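Glycerophosphodiester phosphodiesterase (Parabacteroides distasonis, PDB 3NO3) belongs to the glycerophosphoryl diester phosphodiesterase family, whose fold is of the TIM-barrel kind, and holds a magnesium ion between acidic side chains. Local coordinates at residues A30-Y36 and L95-R99; L44-N48 and R112-A116; S199-D205 and V218-D224. The contacts are given in a common frame with arbitrary orientation. Residue numbers count along the deposited sequence, not the author numbering.

Interaction 1: residues A30-Y36 and L95-R99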
loop_
_atom_site.group_PDB
_atom_site.type_symbol
_atom_site.label_atom_id
_atom_site.label_comp_id
_atom_site.label_asym_id
_atom_site.label_seq_id
_atom_site.Cartn_x
_atom_site.Cartn_y
_atom_site.Cartn_z
ATOM N N ALA A 30 -9.963 0.016 9.281
ATOM C CA ALA A 30 -9.435 -1.195 8.582
ATOM C C ALA A 30 -9.175 -2.360 9.540
ATOM O O ALA A 30 -9.558 -3.511 9.261
ATOM C CB ALA A 30 -8.170 -0.879 7.789
ATOM N N SER A 31 -8.551 -2.053 10.666
ATOM C CA SER A 31 -8.373 -3.016 11.772
ATOM C C SER A 31 -9.696 -3.485 12.344
ATOM O O SER A 31 -9.866 -4.695 12.534
ATOM C CB SER A 31 -7.499 -2.415 12.881
ATOM O OG SER A 31 -7.440 -3.279 14.015
ATOM N N GLU A 32 -10.621 -2.558 12.602
ATOM C CA GLU A 32 -11.936 -2.882 13.191
ATOM C C GLU A 32 -12.743 -3.880 12.339
ATOM O O GLU A 32 -13.379 -4.805 12.884
ATOM C CB GLU A 32 -12.727 -1.601 13.516
ATOM C CG GLU A 32 -13.991 -1.831 14.416
ATOM C CD GLU A 32 -14.690 -0.526 14.903
ATOM O OE1 GLU A 32 -14.533 0.486 14.203
ATOM O OE2 GLU A 32 -15.430 -0.536 15.965
ATOM N N ILE A 33 -12.701 -3.729 11.016
ATOM C CA ILE A 33 -13.351 -4.711 10.114
ATOM C C ILE A 33 -12.577 -6.022 9.879
ATOM O O ILE A 33 -13.058 -6.886 9.168
ATOM C CB ILE A 33 -13.824 -4.076 8.773
ATOM C CG1 ILE A 33 -12.669 -3.703 7.875
ATOM C CG2 ILE A 33 -14.776 -2.843 9.054
ATOM C CD1 ILE A 33 -13.092 -3.312 6.481
ATOM N N GLY A 34 -11.357 -6.138 10.396
ATOM C CA GLY A 34 -10.531 -7.310 10.178
ATOM C C GLY A 34 -10.000 -7.480 8.769
ATOM O O GLY A 34 -9.848 -8.595 8.298
ATOM N N ALA A 35 -9.726 -6.383 8.073
ATOM C CA ALA A 35 -9.095 -6.482 6.752
ATOM C C ALA A 35 -7.694 -7.068 6.946
ATOM O O ALA A 35 -7.095 -6.856 8.014
ATOM C CB ALA A 35 -9.053 -5.102 6.074
ATOM N N TYR A 36 -7.208 -7.823 5.952
ATOM C CA TYR A 36 -5.837 -8.318 5.955
ATOM C C TYR A 36 -4.822 -7.186 6.119
ATOM O O TYR A 36 -3.901 -7.260 6.946
ATOM C CB TYR A 36 -5.506 -9.092 4.657
ATOM C CG TYR A 36 -4.038 -9.507 4.586
ATOM C CD1 TYR A 36 -3.585 -10.605 5.310
ATOM C CD2 TYR A 36 -3.104 -8.772 3.847
ATOM C CE1 TYR A 36 -2.251 -10.978 5.287
ATOM C CE2 TYR A 36 -1.755 -9.136 3.839
ATOM C CZ TYR A 36 -1.352 -10.233 4.541
ATOM O OH TYR A 36 -0.027 -10.595 4.547
ATOM N N LEU A 95 -2.441 -2.012 16.865
ATOM C CA LEU A 95 -3.416 -2.748 16.050
ATOM C C LEU A 95 -2.770 -4.017 15.490
ATOM O O LEU A 95 -2.229 -4.032 14.364
ATOM C CB LEU A 95 -3.941 -1.848 14.928
ATOM C CG LEU A 95 -4.649 -0.553 15.343
ATOM C CD1 LEU A 95 -4.815 0.314 14.090
ATOM C CD2 LEU A 95 -5.979 -0.810 16.048
ATOM N N LYS A 96 -2.830 -5.088 16.285
ATOM C CA LYS A 96 -1.994 -6.275 16.056
ATOM C C LYS A 96 -2.392 -7.180 14.873
ATOM O O LYS A 96 -1.556 -7.852 14.272
ATOM C CB LYS A 96 -1.942 -7.136 17.340
ATOM C CG LYS A 96 -1.361 -6.418 18.585
ATOM C CD LYS A 96 0.080 -5.949 18.390
ATOM C CE LYS A 96 0.668 -5.312 19.705
ATOM N NZ LYS A 96 2.093 -4.852 19.540
ATOM N N ASN A 97 -3.661 -7.164 14.541
ATOM C CA ASN A 97 -4.208 -8.010 13.499
ATOM C C ASN A 97 -3.877 -7.602 12.036
ATOM O O ASN A 97 -4.223 -8.347 11.124
ATOM C CB ASN A 97 -5.752 -8.040 13.677
ATOM C CG ASN A 97 -6.410 -6.613 13.498
ATOM O OD1 ASN A 97 -5.727 -5.571 13.696
ATOM N ND2 ASN A 97 -7.723 -6.582 13.167
ATOM N N ILE A 98 -3.258 -6.450 11.787
ATOM C CA ILE A 98 -3.274 -5.913 10.435
ATOM C C ILE A 98 -1.886 -5.694 9.839
ATOM O O ILE A 98 -0.960 -5.294 10.517
ATOM C CB ILE A 98 -4.165 -4.664 10.377
ATOM C CG1 ILE A 98 -4.673 -4.399 8.951
ATOM C CG2 ILE A 98 -3.496 -3.449 10.988
ATOM C CD1 ILE A 98 -6.054 -3.765 8.976
ATOM N N ARG A 99 -1.780 -6.046 8.568
ATOM C CA ARG A 99 -0.594 -5.876 7.766
ATOM C C ARG A 99 -0.542 -4.432 7.257
ATOM O O ARG A 99 -1.578 -3.875 6.884
ATOM C CB ARG A 99 -0.697 -6.809 6.570
ATOM C CG ARG A 99 0.576 -7.131 5.929
ATOM C CD ARG A 99 1.263 -8.214 6.703
ATOM N NE ARG A 99 2.538 -8.443 6.071
ATOM C CZ ARG A 99 3.490 -9.212 6.547
ATOM N NH1 ARG A 99 3.316 -9.923 7.681
ATOM N NH2 ARG A 99 4.610 -9.320 5.828
HETATM O O HOH W 1 -6.833 -7.944 10.313
HETATM O O HOH W 2 -3.303 -9.334 8.652
#

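Interaction 2: residues L44-N48 and R112-A116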
loop_
_atom_site.group_PDB
_atom_site.type_symbol
_atom_site.label_atom_id
_atom_site.label_comp_id
_atom_site.label_asym_id
_atom_site.label_seq_id
_atom_site.Cartn_x
_atom_site.Cartn_y
_atom_site.Cartn_z
ATOM N N LEU A 44 8.499 12.017 1.701
ATOM C CA LEU A 44 9.591 12.647 2.402
ATOM C C LEU A 44 9.531 14.173 2.128
ATOM O O LEU A 44 9.614 14.628 0.955
ATOM C CB LEU A 44 10.944 12.059 1.946
ATOM C CG LEU A 44 12.160 12.355 2.830
ATOM C CD1 LEU A 44 12.021 11.738 4.268
ATOM C CD2 LEU A 44 13.490 11.882 2.094
ATOM N N THR A 45 9.407 14.955 3.203
ATOM C CA THR A 45 9.430 16.423 3.131
ATOM C C THR A 45 10.869 16.893 2.805
ATOM O O THR A 45 11.811 16.094 2.863
ATOM C CB THR A 45 8.937 17.079 4.428
ATOM O OG1 THR A 45 9.896 16.845 5.484
ATOM C CG2 THR A 45 7.487 16.585 4.840
ATOM N N ALA A 46 11.007 18.167 2.434
ATOM C CA ALA A 46 12.299 18.796 2.126
ATOM C C ALA A 46 13.339 18.577 3.229
ATOM O O ALA A 46 14.534 18.327 2.954
ATOM C CB ALA A 46 12.108 20.334 1.875
ATOM N N ASP A 47 12.856 18.688 4.470
ATOM C CA ASP A 47 13.636 18.456 5.680
ATOM C C ASP A 47 13.604 17.027 6.234
ATOM O O ASP A 47 13.896 16.815 7.415
ATOM C CB ASP A 47 13.304 19.539 6.760
ATOM C CG ASP A 47 11.897 19.468 7.305
ATOM O OD1 ASP A 47 10.955 18.988 6.624
ATOM O OD2 ASP A 47 11.713 19.919 8.469
ATOM N N ASN A 48 13.312 16.051 5.377
ATOM C CA ASN A 48 13.462 14.618 5.652
ATOM C C ASN A 48 12.545 14.062 6.763
ATOM O O ASN A 48 12.914 13.145 7.460
ATOM C CB ASN A 48 14.924 14.215 5.890
ATOM C CG ASN A 48 15.813 14.434 4.674
ATOM O OD1 ASN A 48 15.358 14.779 3.593
ATOM N ND2 ASN A 48 17.106 14.202 4.858
ATOM N N ARG A 112 17.086 10.623 -4.567
ATOM C CA ARG A 112 16.075 11.014 -3.562
ATOM C C ARG A 112 15.121 9.889 -3.220
ATOM O O ARG A 112 14.763 9.704 -2.021
ATOM C CB ARG A 112 15.325 12.284 -3.987
ATOM C CG ARG A 112 14.470 12.927 -2.931
ATOM C CD ARG A 112 15.265 13.342 -1.685
ATOM N NE ARG A 112 14.443 14.165 -0.818
ATOM C CZ ARG A 112 14.837 14.571 0.374
ATOM N NH1 ARG A 112 16.063 14.281 0.821
ATOM N NH2 ARG A 112 14.029 15.319 1.084
ATOM N N ASN A 113 14.731 9.104 -4.224
ATOM C CA ASN A 113 13.972 7.884 -3.965
ATOM C C ASN A 113 14.710 6.921 -3.069
ATOM O O ASN A 113 14.076 6.359 -2.154
ATOM C CB ASN A 113 13.534 7.196 -5.245
ATOM C CG ASN A 113 12.360 7.905 -5.882
ATOM O OD1 ASN A 113 11.259 7.787 -5.374
ATOM N ND2 ASN A 113 12.589 8.662 -6.961
ATOM N N ARG A 114 16.025 6.767 -3.277
ATOM C CA ARG A 114 16.826 5.919 -2.378
ATOM C C ARG A 114 16.879 6.416 -0.961
ATOM O O ARG A 114 16.751 5.621 0.002
ATOM C CB ARG A 114 18.240 5.728 -2.884
ATOM C CG ARG A 114 18.254 4.858 -4.112
ATOM C CD ARG A 114 19.676 4.369 -4.483
ATOM N NE ARG A 114 20.263 5.242 -5.488
ATOM C CZ ARG A 114 20.076 5.175 -6.818
ATOM N NH1 ARG A 114 19.283 4.255 -7.401
ATOM N NH2 ARG A 114 20.681 6.069 -7.580
ATOM N N ASP A 115 17.067 7.729 -0.824
ATOM C CA ASP A 115 17.034 8.358 0.491
ATOM C C ASP A 115 15.686 8.186 1.211
ATOM O O ASP A 115 15.686 7.833 2.384
ATOM C CB ASP A 115 17.411 9.815 0.439
ATOM C CG ASP A 115 18.873 10.051 0.037
ATOM O OD1 ASP A 115 19.763 9.224 0.262
ATOM O OD2 ASP A 115 19.101 11.114 -0.536
ATOM N N ALA A 116 14.576 8.334 0.499
ATOM C CA ALA A 116 13.246 8.177 1.088
ATOM C C ALA A 116 13.016 6.717 1.508
ATOM O O ALA A 116 12.462 6.442 2.598
ATOM C CB ALA A 116 12.162 8.672 0.111
HETATM O O HOH W 3 11.656 15.425 -0.593
HETATM O O HOH W 4 18.875 14.580 2.615
#

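Interaction 3: residues S199-D205 and V218-D224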
loop_
_atom_site.group_PDB
_atom_site.type_symbol
_atom_site.label_atom_id
_atom_site.label_comp_id
_atom_site.label_asym_id
_atom_site.label_seq_id
_atom_site.Cartn_x
_atom_site.Cartn_y
_atom_site.Cartn_z
ATOM N N SER A 199 0.277 -11.796 -6.082
ATOM C CA SER A 199 -0.403 -10.917 -7.030
ATOM C C SER A 199 -1.394 -10.058 -6.240
ATOM O O SER A 199 -2.117 -10.581 -5.401
ATOM C CB SER A 199 -1.108 -11.740 -8.102
ATOM O OG SER A 199 -1.986 -12.669 -7.541
ATOM N N ASN A 200 -1.396 -8.758 -6.495
ATOM C CA ASN A 200 -2.312 -7.781 -5.843
ATOM C C ASN A 200 -2.874 -6.932 -6.989
ATOM O O ASN A 200 -2.191 -6.747 -8.021
ATOM C CB ASN A 200 -1.510 -6.988 -4.808
ATOM C CG ASN A 200 -2.335 -6.020 -3.935
ATOM O OD1 ASN A 200 -3.558 -5.823 -4.076
ATOM N ND2 ASN A 200 -1.614 -5.412 -2.994
ATOM N N VAL A 201 -4.141 -6.507 -6.856
ATOM C CA VAL A 201 -4.786 -5.724 -7.895
ATOM C C VAL A 201 -5.455 -4.485 -7.276
ATOM O O VAL A 201 -6.029 -4.578 -6.200
ATOM C CB VAL A 201 -5.792 -6.581 -8.720
ATOM C CG1 VAL A 201 -6.963 -7.138 -7.849
ATOM C CG2 VAL A 201 -6.299 -5.795 -9.924
ATOM N N TRP A 202 -5.351 -3.340 -7.959
ATOM C CA TRP A 202 -5.902 -2.057 -7.454
ATOM C C TRP A 202 -6.660 -1.291 -8.555
ATOM O O TRP A 202 -6.446 -1.587 -9.732
ATOM C CB TRP A 202 -4.784 -1.158 -6.885
ATOM C CG TRP A 202 -3.667 -0.824 -7.837
ATOM C CD1 TRP A 202 -2.502 -1.505 -8.001
ATOM C CD2 TRP A 202 -3.602 0.292 -8.742
ATOM N NE1 TRP A 202 -1.737 -0.926 -8.961
ATOM C CE2 TRP A 202 -2.374 0.195 -9.426
ATOM C CE3 TRP A 202 -4.458 1.376 -9.026
ATOM C CZ2 TRP A 202 -1.976 1.128 -10.410
ATOM C CZ3 TRP A 202 -4.055 2.314 -9.995
ATOM C CH2 TRP A 202 -2.835 2.170 -10.687
ATOM N N THR A 203 -7.570 -0.354 -8.235
ATOM C CA THR A 203 -8.287 -0.219 -6.977
ATOM C C THR A 203 -9.652 -0.749 -7.388
ATOM O O THR A 203 -10.271 -0.158 -8.253
ATOM C CB THR A 203 -8.271 1.238 -6.498
ATOM O OG1 THR A 203 -6.918 1.557 -6.128
ATOM C CG2 THR A 203 -9.128 1.431 -5.273
ATOM N N VAL A 204 -10.056 -1.916 -6.878
ATOM C CA VAL A 204 -11.221 -2.630 -7.452
ATOM C C VAL A 204 -12.444 -2.466 -6.582
ATOM O O VAL A 204 -12.450 -2.987 -5.471
ATOM C CB VAL A 204 -10.917 -4.114 -7.664
ATOM C CG1 VAL A 204 -12.161 -4.806 -8.253
ATOM C CG2 VAL A 204 -9.729 -4.232 -8.621
ATOM N N ASP A 205 -13.444 -1.725 -7.084
ATOM C CA ASP A 205 -14.671 -1.386 -6.337
ATOM C C ASP A 205 -15.988 -1.967 -6.907
ATOM O O ASP A 205 -16.965 -2.108 -6.162
ATOM C CB ASP A 205 -14.776 0.149 -6.207
ATOM C CG ASP A 205 -13.569 0.776 -5.474
ATOM O OD1 ASP A 205 -12.830 0.070 -4.763
ATOM O OD2 ASP A 205 -13.339 1.994 -5.632
ATOM N N VAL A 218 -6.090 -13.825 -7.670
ATOM C CA VAL A 218 -5.221 -12.822 -7.039
ATOM C C VAL A 218 -5.085 -13.056 -5.531
ATOM O O VAL A 218 -6.054 -13.364 -4.859
ATOM C CB VAL A 218 -5.678 -11.333 -7.261
ATOM C CG1 VAL A 218 -5.598 -10.967 -8.737
ATOM C CG2 VAL A 218 -7.137 -11.061 -6.700
ATOM N N ASP A 219 -3.877 -12.960 -5.007
ATOM C CA ASP A 219 -3.657 -13.122 -3.570
ATOM C C ASP A 219 -4.343 -11.986 -2.796
ATOM O O ASP A 219 -4.876 -12.227 -1.703
ATOM C CB ASP A 219 -2.172 -13.108 -3.196
ATOM C CG ASP A 219 -1.406 -14.296 -3.777
ATOM O OD1 ASP A 219 -1.417 -15.377 -3.173
ATOM O OD2 ASP A 219 -0.782 -14.113 -4.834
ATOM N N PHE A 220 -4.311 -10.771 -3.347
ATOM C CA PHE A 220 -4.893 -9.592 -2.679
ATOM C C PHE A 220 -5.740 -8.770 -3.625
ATOM O O PHE A 220 -5.446 -8.687 -4.811
ATOM C CB PHE A 220 -3.789 -8.710 -2.090
ATOM C CG PHE A 220 -2.818 -9.436 -1.193
ATOM C CD1 PHE A 220 -3.212 -9.877 0.048
ATOM C CD2 PHE A 220 -1.475 -9.653 -1.581
ATOM C CE1 PHE A 220 -2.309 -10.560 0.882
ATOM C CE2 PHE A 220 -0.592 -10.304 -0.750
ATOM C CZ PHE A 220 -1.003 -10.776 0.465
ATOM N N ILE A 221 -6.810 -8.189 -3.086
ATOM C CA ILE A 221 -7.571 -7.146 -3.744
ATOM C C ILE A 221 -7.436 -5.850 -2.912
ATOM O O ILE A 221 -7.744 -5.868 -1.718
ATOM C CB ILE A 221 -9.029 -7.516 -3.866
ATOM C CG1 ILE A 221 -9.252 -8.560 -4.986
ATOM C CG2 ILE A 221 -9.880 -6.281 -4.190
ATOM C CD1 ILE A 221 -10.722 -9.070 -5.004
ATOM N N THR A 222 -6.996 -4.770 -3.558
ATOM C CA THR A 222 -6.882 -3.435 -2.968
ATOM C C THR A 222 -8.115 -2.672 -3.389
ATOM O O THR A 222 -8.392 -2.535 -4.586
ATOM C CB THR A 222 -5.585 -2.710 -3.401
ATOM O OG1 THR A 222 -4.470 -3.430 -2.886
ATOM C CG2 THR A 222 -5.529 -1.249 -2.857
ATOM N N THR A 223 -8.889 -2.201 -2.422
ATOM C CA THR A 223 -10.228 -1.673 -2.714
ATOM C C THR A 223 -10.607 -0.515 -1.795
ATOM O O THR A 223 -10.174 -0.475 -0.643
ATOM C CB THR A 223 -11.303 -2.806 -2.570
ATOM O OG1 THR A 223 -12.621 -2.274 -2.809
ATOM C CG2 THR A 223 -11.252 -3.437 -1.186
ATOM N N ASP A 224 -11.445 0.391 -2.316
ATOM C CA ASP A 224 -12.127 1.422 -1.485
ATOM C C ASP A 224 -13.423 0.940 -0.836
ATOM O O ASP A 224 -14.022 1.714 -0.095
ATOM C CB ASP A 224 -12.427 2.691 -2.302
ATOM C CG ASP A 224 -11.155 3.419 -2.780
ATOM O OD1 ASP A 224 -10.099 3.346 -2.100
ATOM O OD2 ASP A 224 -11.233 4.096 -3.834
#

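Interaction 1: residues A30-Y36 and L95-R99
In a TIM barrel, each strand after the first is entered through a loop from the preceding helix, and here two such loops meet at the N-terminal ends of the adjacent parallel strands 37-44 and 99-104. One comes off helix 24-32, which closes in a Schellman motif with Gly34 at positive phi; the other, 95-99, begins as a type I turn from Leu95 to Ile98. Leu95 opens the contact, its CD2 lying 3.5 Å from Ser31 OG. Two residues on, Asn97 reaches the helix end: its ND2 donates to Ser31 O at 2.9 Å, the same carbonyl that receives Gly34 N of the Schellman turn, while its OD1 lies 2.9 Å from Ser31 OG. The backbone of Asn97 is joined through water, since its O accepts from water 1, shared with Ala35 O, and from water 2, shared with Tyr36 O. Ile98 supplies the apolar part, with CD1 packed 3.8 Å from Ala30 CB and 4.4 Å from Ala35 CB. At Arg99 the strand pairing starts, N donating to Tyr36 O at 2.9 Å. The guanidinium of Arg99 forms a salt bridge with Asp134, and the Tyr36 ring stacks with Phe220. Between these commitments the two side chains still touch in a CH-pi contact, Arg99 CB sitting 4.2 Å from the Tyr36 ring centroid, 27° off its normal.

Interaction 2: residues L44-N48 and R112-A116
A loop-to-helix contact, in which Arg112 supplies the direct hydrogen bonds and Leu44 the main apolar packing, ties together two connections at the C-terminal ends of adjacent strands of the TIM barrel. Residues 44-48 turn the chain from strand 37-44 into the antiparallel strand 50-52 by a type I turn from Thr45 to Asn48, and residues 112-116 belong to helix 110-126, which follows strand 99-104. The case illustrates how a guanidinium can use edge and face at once. Along its edge, Arg112 NH1 and NH2 both donate to Asn48 OD1, each at 2.9 Å, so a single acceptor receives a forked pair of rather bent bonds. Thr45 O is equally near NH2, at 2.9 Å, but the angle is poor; this carbonyl instead accepts Asn48 N within the turn. Over the face lies Leu44, whose CD2 is 3.5 Å from Arg112 CZ and 4.0 Å from Ala116 CB, filling the space between the guanidinium and the helix at Ala116. Leu119, further along the helix, also touches Leu44 and Asn48, while His107 NE2 is hydrogen-bonded to Leu44 N and the His107 side chain packs on Ala116. Water extends the polar edge: water 3 donates to Leu44 O at 2.7 Å and accepts from Arg112 NH2 at 2.9 Å.

Interaction 3: residues S199-D205 and V218-D224
Two neighbouring parallel strands of the TIM barrel, 198-202 and 220-223, are joined by helix 207-216 in a beta-alpha-beta unit. In the middle of the pair, Val201 and Ile221 point to the helix-facing side, Asn200 and Phe220 to the other. Val201 CG1 fits between Val218 CG2, at 4.1 Å, and Ile221 CG1, at 3.9 Å; the next bump, Val204, lies with CB 4.2 Å from Ile221 CG2. Met213, Leu209 and Ile214 of the helix cover this apolar relief. Opposite, Asn200 fills the notch between Phe220 and Thr222: its CB meets the edge of the Phe220 ring, its OD1 accepts from Thr222 OG1 at 2.8 Å, and Ile8 of strand 6-9 packs against all three. Backbone bonds run from Phe220 N to Ser199 O (3.0 Å), Val201 N to Phe220 O (a long 3.3 Å) and Thr222 N to Val201 O (2.8 Å). Past the cis peptide before Thr203, Thr222 O accepts Val204 N at 2.9 Å. Polar pairing flanks the apolar middle at both ends. At one, Ser199 N donates to Asp219 OD2 (2.8 Å) and Asp219 N to Ser199 OG (3.2 Å). At the other, Asp205 OD1 accepts Asp224 N at 2.8 Å, and Asp224 OD1 is hydrogen-bonded to His10 and Trp14; these donors can partly offset the repulsion between Asp205 OD2 and Asp224 OD2, 3.5 Å apart.

In the fold
Interactions 1 and 2 lie at opposite ends of the same two strands: 37-44 and 99-104 start at interaction 1 and lead toward interaction 2, and the centres of the two interactions are 29 Å apart, their nearest atoms about 18 Å. Between them these strands carry Glu39, Asp41 and Glu103, which bind magnesium. Interaction 3 joins two other strands; its Thr222 side chain is about 7 Å from a bound magnesium ion, and the side chain of Trp202 is about 4 Å from a bound glycerol. It touches interaction 1 directly, Tyr36 CE2 meeting Phe220 CE1 at 3.3 Å, but stands across the chain's centre from interaction 2, about 16 Å away at the nearest atoms.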